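PDB 4EHW: tetraacyldisaccharide 4'-kinase from Aquifex aeolicus, which transfers the gamma-phosphate of ATP to the 4'-position of a tetraacyldisaccharide 1-phosphate, making lipid IVA. Local coordinates for residues I71-Y76 against I138-F143; D183-T188 against T199-F204. All coordinates share one frame; numbering follows the deposited sequence.

Both contacts are parallel strand pairings of the P-loop domain, on opposite sides of strand 40-45, which leads into the predicted ATP-binding loop. From contact 1, strand 136-139 pairs with 40-45; this pairs with 152-158, which in turn flanks strand 184-188 of contact 2. The contact centres lie 20 Å apart and their nearest atoms about 6 Å apart, without touching. Contact 1 comes closer to the nucleotide site: the side chain of D141 is about 3 Å from that of K53, a predicted ATP-binding residue. In contact 2 the side chain of V186 stays about 8 Å from G52, also predicted to bind ATP.

Contact 1: residues I71-Y76 against I138-F143; sequences ILSRGY and ILDDGF
This is a parallel strand pairing in the core of the nucleotide-binding domain, I71 beside I138 and L72 beside L139, and it carries on beyond L72 and L139 as a set of polar contacts. L72 bonds twice: its N donates to I138 O at 2.8 Å, and its O accepts from D140 N at 3.0 Å. On one face of the pair L72 CB packs against L139 CD1 at 4.1 Å; on the other, I71 and I138 rest on V57 of helix 53-63. A central strand running into Asp-Asp after Ile-Leu is consistent with a Walker B motif, as in other P-loop kinases. S73 OG, anti to the backbone N (chi1 -175°), donates to the anti lone pair of D140 OD2 at 3.1 Å. A water accepts from R74 N and donates weakly to D140 O and OD2. An alanine in place of D140 would probably leave S73 OG without its acceptor and the water less firmly placed. Next along, R74 bends at chi3 and forms a salt bridge from NH2 to D141 OD2 at 3.1 Å; the bond is weak, with carboxylate and guanidinium planes 72° apart. D141 OD1 makes its own salt bridge with K53.

Contact 2: residues D183-T188 against T199-F204; sequences DALVLT and TGKPTF
L185 packs between the turn at T199-K201 and T203, its side chain rising from one face of a parallel strand pair. Its CB starts 4.1 Å from T203 OG1. With CG anti to the carbonyl carbon (chi1 -65°), the chain then passes K201, where L185 CG lies 4.4 Å from the methylene CD. At the tip, CD1 meets T199 CG2 at 3.7 Å, the two side chains crossing at about a right angle. K201 runs on beyond L185, and its NZ hydrogen-bonds the carbonyl oxygens of R180 and A182, just ahead of strand 184-188.

On the same face T203 turns its CG2 to L187 CD1, 3.6 Å away, while its OG1 donates back to K201 O at 2.8 Å from above the carbonyl plane. That bond ties the turn to the first strand residue. The backbone ladder is the regular parallel one: L185 N and O both turn to this neighbour, bonding P202 O and F204 N, and L187 N donates to F204 O. The last of these is 2.7 Å long and nearly straight at 164°. On the other face, A184 CB comes to the edge of the F204 ring, 4.5 Å from CE1, and also touches P202 CB.

The pairing continues the parallel strand order of the P-loop domain outward from 152-158: strand 184-188 lies between 152-158 and 203-214, parallel to both and hydrogen-bonded to each. Helix 305-313 packs over the A184, P202 and F204 face through L308 and L311, and the loop residues I179 and F197 lie against L185 on the other.

Contact 1: residues I71-Y76 against I138-F143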
ATOM      1  N   ILE A  71       2.565   5.354 -10.410  1.00 44.06           N
ATOM      2  CA  ILE A  71       2.912   5.134  -9.009  1.00 37.03           C
ATOM      3  C   ILE A  71       4.423   4.939  -8.849  1.00 43.79           C
ATOM      4  O   ILE A  71       5.023   4.091  -9.522  1.00 46.07           O
ATOM      5  CB  ILE A  71       2.196   3.882  -8.448  1.00 41.04           C
ATOM      6  CG1 ILE A  71       0.681   4.087  -8.429  1.00 35.93           C
ATOM      7  CG2 ILE A  71       2.681   3.575  -7.038  1.00 33.90           C
ATOM      8  CD1 ILE A  71      -0.060   2.804  -8.121  1.00 44.94           C
ATOM      9  N   LEU A  72       5.035   5.722  -7.962  1.00 44.09           N
ATOM     10  CA  LEU A  72       6.446   5.535  -7.624  1.00 34.13           C
ATOM     11  C   LEU A  72       6.610   4.741  -6.322  1.00 39.74           C
ATOM     12  O   LEU A  72       6.378   5.252  -5.219  1.00 53.67           O
ATOM     13  CB  LEU A  72       7.165   6.881  -7.522  1.00 34.84           C
ATOM     14  CG  LEU A  72       7.173   7.752  -8.774  1.00 43.79           C
ATOM     15  CD1 LEU A  72       7.920   9.085  -8.504  1.00 37.16           C
ATOM     16  CD2 LEU A  72       7.849   6.970  -9.893  1.00 47.61           C
ATOM     17  N   SER A  73       7.019   3.487  -6.473  1.00 40.44           N
ATOM     18  CA  SER A  73       7.163   2.552  -5.361  1.00 38.76           C
ATOM     19  C   SER A  73       8.635   2.184  -5.208  1.00 55.07           C
ATOM     20  O   SER A  73       9.391   2.268  -6.170  1.00 76.15           O
ATOM     21  CB  SER A  73       6.309   1.311  -5.622  1.00 50.22           C
ATOM     22  OG  SER A  73       6.338   0.423  -4.516  1.00 76.11           O
ATOM     23  N   ARG A  74       9.058   1.797  -4.010  1.00 72.51           N
ATOM     24  CA  ARG A  74      10.475   1.515  -3.782  1.00 85.18           C
ATOM     25  C   ARG A  74      10.799   0.035  -3.969  1.00 98.93           C
ATOM     26  O   ARG A  74      11.969  -0.347  -4.145  1.00106.57           O
ATOM     27  CB  ARG A  74      10.905   1.966  -2.385  1.00 76.64           C
ATOM     28  CG  ARG A  74      10.332   1.122  -1.269  1.00 89.43           C
ATOM     29  CD  ARG A  74      11.114   1.347   0.012  1.00117.57           C
ATOM     30  NE  ARG A  74      11.290   2.772   0.284  1.00133.16           N
ATOM     31  CZ  ARG A  74      10.642   3.441   1.233  1.00136.02           C
ATOM     32  NH1 ARG A  74      10.865   4.740   1.402  1.00131.29           N
ATOM     33  NH2 ARG A  74       9.776   2.813   2.017  1.00137.72           N
ATOM     34  N   GLY A  75       9.760  -0.795  -3.924  1.00 93.18           N
ATOM     35  CA  GLY A  75       9.935  -2.219  -4.114  1.00101.13           C
ATOM     36  C   GLY A  75       9.976  -3.016  -2.825  1.00112.42           C
ATOM     37  O   GLY A  75       9.229  -3.979  -2.668  1.00119.09           O
ATOM     38  N   TYR A  76      10.825  -2.603  -1.891  1.00117.18           N
ATOM     39  CA  TYR A  76      11.236  -3.492  -0.822  1.00125.29           C
ATOM     40  C   TYR A  76      12.021  -4.648  -1.460  1.00113.78           C
ATOM     41  O   TYR A  76      12.711  -4.470  -2.470  1.00107.88           O
ATOM     42  CB  TYR A  76      10.038  -4.035  -0.031  1.00139.31           C
ATOM     43  CG  TYR A  76       9.185  -3.011   0.708  1.00151.51           C
ATOM     44  CD1 TYR A  76       9.542  -2.559   1.973  1.00158.26           C
ATOM     45  CD2 TYR A  76       8.000  -2.535   0.158  1.00156.77           C
ATOM     46  CE1 TYR A  76       8.757  -1.639   2.660  1.00163.15           C
ATOM     47  CE2 TYR A  76       7.205  -1.610   0.838  1.00161.93           C
ATOM     48  CZ  TYR A  76       7.591  -1.170   2.087  1.00165.32           C
ATOM     49  OH  TYR A  76       6.811  -0.260   2.761  1.00166.82           O
ATOM     50  N   ILE A 138       2.026   9.254  -7.964  1.00 42.65           N
ATOM     51  CA  ILE A 138       1.643   8.928  -6.595  1.00 39.73           C
ATOM     52  C   ILE A 138       2.854   8.311  -5.912  1.00 45.32           C
ATOM     53  O   ILE A 138       3.297   7.231  -6.290  1.00 46.90           O
ATOM     54  CB  ILE A 138       0.499   7.928  -6.538  1.00 38.15           C
ATOM     55  CG1 ILE A 138      -0.765   8.551  -7.120  1.00 40.31           C
ATOM     56  CG2 ILE A 138       0.250   7.489  -5.102  1.00 37.35           C
ATOM     57  CD1 ILE A 138      -1.862   7.571  -7.313  1.00 36.17           C
ATOM     58  N   LEU A 139       3.394   9.010  -4.917  1.00 41.82           N
ATOM     59  CA  LEU A 139       4.564   8.544  -4.191  1.00 37.24           C
ATOM     60  C   LEU A 139       4.163   7.574  -3.075  1.00 45.31           C
ATOM     61  O   LEU A 139       3.705   7.990  -2.010  1.00 47.16           O
ATOM     62  CB  LEU A 139       5.330   9.732  -3.633  1.00 36.09           C
ATOM     63  CG  LEU A 139       6.663   9.460  -2.941  1.00 49.41           C
ATOM     64  CD1 LEU A 139       7.640   8.820  -3.917  1.00 52.47           C
ATOM     65  CD2 LEU A 139       7.212  10.786  -2.371  1.00 38.10           C
ATOM     66  N   ASP A 140       4.316   6.278  -3.348  1.00 43.94           N
ATOM     67  CA  ASP A 140       3.972   5.206  -2.415  1.00 41.33           C
ATOM     68  C   ASP A 140       4.883   5.261  -1.182  1.00 44.08           C
ATOM     69  O   ASP A 140       6.106   5.372  -1.309  1.00 46.30           O
ATOM     70  CB  ASP A 140       4.128   3.857  -3.129  1.00 44.24           C
ATOM     71  CG  ASP A 140       3.810   2.667  -2.233  1.00 52.18           C
ATOM     72  OD1 ASP A 140       2.943   2.798  -1.353  1.00 55.50           O
ATOM     73  OD2 ASP A 140       4.413   1.592  -2.433  1.00 73.39           O
ATOM     74  N   ASP A 141       4.289   5.190   0.006  1.00 41.31           N
ATOM     75  CA  ASP A 141       5.046   5.265   1.257  1.00 41.59           C
ATOM     76  C   ASP A 141       6.077   6.386   1.252  1.00 49.43           C
ATOM     77  O   ASP A 141       7.267   6.139   1.440  1.00 51.14           O
ATOM     78  CB  ASP A 141       5.738   3.934   1.548  1.00 44.67           C
ATOM     79  CG  ASP A 141       6.073   3.772   3.021  1.00 60.30           C
ATOM     80  OD1 ASP A 141       5.452   4.476   3.856  1.00 72.60           O
ATOM     81  OD2 ASP A 141       6.948   2.938   3.346  1.00 64.46           O
ATOM     82  N   GLY A 142       5.618   7.623   1.081  1.00 47.47           N
ATOM     83  CA  GLY A 142       6.536   8.720   0.823  1.00 43.52           C
ATOM     84  C   GLY A 142       6.664   9.794   1.891  1.00 49.29           C
ATOM     85  O   GLY A 142       7.306  10.831   1.662  1.00 47.68           O
ATOM     86  N   PHE A 143       6.085   9.553   3.066  1.00 45.85           N
ATOM     87  CA  PHE A 143       6.014  10.611   4.070  1.00 45.88           C
ATOM     88  C   PHE A 143       7.377  11.033   4.604  1.00 49.07           C
ATOM     89  O   PHE A 143       7.611  12.219   4.827  1.00 44.26           O
ATOM     90  CB  PHE A 143       5.109  10.239   5.240  1.00 41.90           C
ATOM     91  CG  PHE A 143       4.804  11.398   6.144  1.00 44.21           C
ATOM     92  CD1 PHE A 143       3.931  12.403   5.737  1.00 43.47           C
ATOM     93  CD2 PHE A 143       5.399  11.497   7.393  1.00 45.67           C
ATOM     94  CE1 PHE A 143       3.654  13.489   6.571  1.00 52.85           C
ATOM     95  CE2 PHE A 143       5.122  12.571   8.229  1.00 47.57           C
ATOM     96  CZ  PHE A 143       4.247  13.571   7.821  1.00 48.49           C
TER
HETATM   97  O   HOH W   1       7.079   2.129  -1.506  1.00 62.40           O

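Contact 2: residues D183-T188 against T199-F204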
ATOM      1  N   ASP A 183      -0.633  17.640   4.483  1.00 52.05           N
ATOM      2  CA  ASP A 183      -1.621  18.545   3.904  1.00 44.32           C
ATOM      3  C   ASP A 183      -3.024  18.062   4.255  1.00 52.52           C
ATOM      4  O   ASP A 183      -3.976  18.856   4.340  1.00 52.94           O
ATOM      5  CB  ASP A 183      -1.494  18.589   2.370  1.00 43.93           C
ATOM      6  CG  ASP A 183      -0.215  19.257   1.903  1.00 54.47           C
ATOM      7  OD1 ASP A 183       0.131  20.335   2.435  1.00 57.19           O
ATOM      8  OD2 ASP A 183       0.450  18.705   0.998  1.00 57.62           O
ATOM      9  N   ALA A 184      -3.142  16.750   4.437  1.00 47.37           N
ATOM     10  CA  ALA A 184      -4.427  16.114   4.674  1.00 45.73           C
ATOM     11  C   ALA A 184      -4.256  14.786   5.403  1.00 52.78           C
ATOM     12  O   ALA A 184      -3.228  14.114   5.264  1.00 46.43           O
ATOM     13  CB  ALA A 184      -5.169  15.915   3.361  1.00 46.23           C
ATOM     14  N   LEU A 185      -5.263  14.416   6.188  1.00 53.27           N
ATOM     15  CA  LEU A 185      -5.207  13.185   6.965  1.00 51.43           C
ATOM     16  C   LEU A 185      -6.290  12.199   6.546  1.00 56.17           C
ATOM     17  O   LEU A 185      -7.435  12.584   6.277  1.00 52.42           O
ATOM     18  CB  LEU A 185      -5.358  13.485   8.456  1.00 52.71           C
ATOM     19  CG  LEU A 185      -4.202  14.294   9.041  1.00 59.59           C
ATOM     20  CD1 LEU A 185      -4.433  14.561  10.522  1.00 67.77           C
ATOM     21  CD2 LEU A 185      -2.911  13.545   8.830  1.00 56.49           C
ATOM     22  N   VAL A 186      -5.914  10.925   6.495  1.00 54.44           N
ATOM     23  CA  VAL A 186      -6.854   9.841   6.277  1.00 46.87           C
ATOM     24  C   VAL A 186      -6.822   8.926   7.501  1.00 51.53           C
ATOM     25  O   VAL A 186      -5.766   8.393   7.856  1.00 53.30           O
ATOM     26  CB  VAL A 186      -6.483   9.065   5.014  1.00 46.29           C
ATOM     27  CG1 VAL A 186      -7.512   7.985   4.736  1.00 46.29           C
ATOM     28  CG2 VAL A 186      -6.389  10.028   3.844  1.00 44.73           C
ATOM     29  N   LEU A 187      -7.971   8.769   8.157  1.00 52.81           N
ATOM     30  CA  LEU A 187      -8.071   7.995   9.394  1.00 54.79           C
ATOM     31  C   LEU A 187      -8.530   6.566   9.067  1.00 59.71           C
ATOM     32  O   LEU A 187      -9.686   6.324   8.687  1.00 59.64           O
ATOM     33  CB  LEU A 187      -9.036   8.676  10.371  1.00 55.03           C
ATOM     34  CG  LEU A 187      -8.838  10.190  10.509  1.00 54.25           C
ATOM     35  CD1 LEU A 187      -9.895  10.802  11.449  1.00 50.33           C
ATOM     36  CD2 LEU A 187      -7.435  10.512  10.986  1.00 53.39           C
ATOM     37  N   THR A 188      -7.613   5.621   9.229  1.00 62.73           N
ATOM     38  CA  THR A 188      -7.798   4.278   8.708  1.00 59.00           C
ATOM     39  C   THR A 188      -8.398   3.321   9.728  1.00 58.65           C
ATOM     40  O   THR A 188      -8.608   3.676  10.885  1.00 75.44           O
ATOM     41  CB  THR A 188      -6.450   3.716   8.231  1.00 53.82           C
ATOM     42  OG1 THR A 188      -5.532   3.697   9.329  1.00 59.01           O
ATOM     43  CG2 THR A 188      -5.871   4.593   7.116  1.00 56.12           C
ATOM     44  N   THR A 199      -7.714  18.563  13.577  1.00 83.02           N
ATOM     45  CA  THR A 199      -6.510  19.364  13.461  1.00 65.91           C
ATOM     46  C   THR A 199      -6.716  20.623  12.627  1.00 71.79           C
ATOM     47  O   THR A 199      -5.834  21.493  12.584  1.00 76.21           O
ATOM     48  CB  THR A 199      -5.444  18.371  12.972  1.00 83.61           C
ATOM     49  OG1 THR A 199      -4.188  19.046  12.826  1.00104.38           O
ATOM     50  CG2 THR A 199      -5.851  17.769  11.625  1.00 70.52           C
ATOM     51  N   GLY A 200      -7.874  20.723  11.966  1.00 56.28           N
ATOM     52  CA  GLY A 200      -8.140  21.842  11.078  1.00 55.12           C
ATOM     53  C   GLY A 200      -7.749  21.402   9.669  1.00 62.10           C
ATOM     54  O   GLY A 200      -8.235  21.972   8.677  1.00 60.43           O
ATOM     55  N   LYS A 201      -6.881  20.391   9.559  1.00 59.35           N
ATOM     56  CA  LYS A 201      -6.473  19.906   8.235  1.00 59.15           C
ATOM     57  C   LYS A 201      -7.631  19.162   7.608  1.00 52.75           C
ATOM     58  O   LYS A 201      -8.409  18.511   8.310  1.00 47.62           O
ATOM     59  CB  LYS A 201      -5.280  18.940   8.318  1.00 55.21           C
ATOM     60  CG  LYS A 201      -3.994  19.537   8.840  1.00 52.07           C
ATOM     61  CD  LYS A 201      -2.881  18.505   8.789  1.00 50.13           C
ATOM     62  CE  LYS A 201      -1.589  19.069   9.377  1.00 49.97           C
ATOM     63  NZ  LYS A 201      -1.140  20.305   8.674  1.00 48.28           N
ATOM     64  N   PRO A 202      -7.742  19.228   6.280  1.00 54.78           N
ATOM     65  CA  PRO A 202      -8.715  18.326   5.658  1.00 54.87           C
ATOM     66  C   PRO A 202      -8.465  16.897   6.169  1.00 58.46           C
ATOM     67  O   PRO A 202      -7.320  16.420   6.182  1.00 57.00           O
ATOM     68  CB  PRO A 202      -8.387  18.438   4.164  1.00 58.30           C
ATOM     69  CG  PRO A 202      -7.728  19.810   4.028  1.00 50.19           C
ATOM     70  CD  PRO A 202      -6.948  19.989   5.296  1.00 51.97           C
ATOM     71  N   THR A 203      -9.533  16.227   6.588  1.00 55.01           N
ATOM     72  CA  THR A 203      -9.441  14.945   7.278  1.00 58.15           C
ATOM     73  C   THR A 203     -10.495  13.955   6.749  1.00 64.49           C
ATOM     74  O   THR A 203     -11.677  14.292   6.665  1.00 63.54           O
ATOM     75  CB  THR A 203      -9.644  15.160   8.791  1.00 63.04           C
ATOM     76  OG1 THR A 203      -8.519  15.874   9.323  1.00 68.19           O
ATOM     77  CG2 THR A 203      -9.793  13.837   9.511  1.00 65.66           C
ATOM     78  N   PHE A 204     -10.088  12.734   6.406  1.00 62.57           N
ATOM     79  CA  PHE A 204     -11.035  11.778   5.827  1.00 57.38           C
ATOM     80  C   PHE A 204     -11.034  10.402   6.480  1.00 62.03           C
ATOM     81  O   PHE A 204      -9.975   9.819   6.756  1.00 67.19           O
ATOM     82  CB  PHE A 204     -10.774  11.618   4.329  1.00 58.47           C
ATOM     83  CG  PHE A 204     -10.716  12.918   3.592  1.00 63.06           C
ATOM     84  CD1 PHE A 204      -9.526  13.619   3.501  1.00 58.39           C
ATOM     85  CD2 PHE A 204     -11.854  13.456   3.007  1.00 61.30           C
ATOM     86  CE1 PHE A 204      -9.467  14.826   2.827  1.00 54.62           C
ATOM     87  CE2 PHE A 204     -11.802  14.668   2.329  1.00 63.55           C
ATOM     88  CZ  PHE A 204     -10.608  15.354   2.242  1.00 49.76           C
TER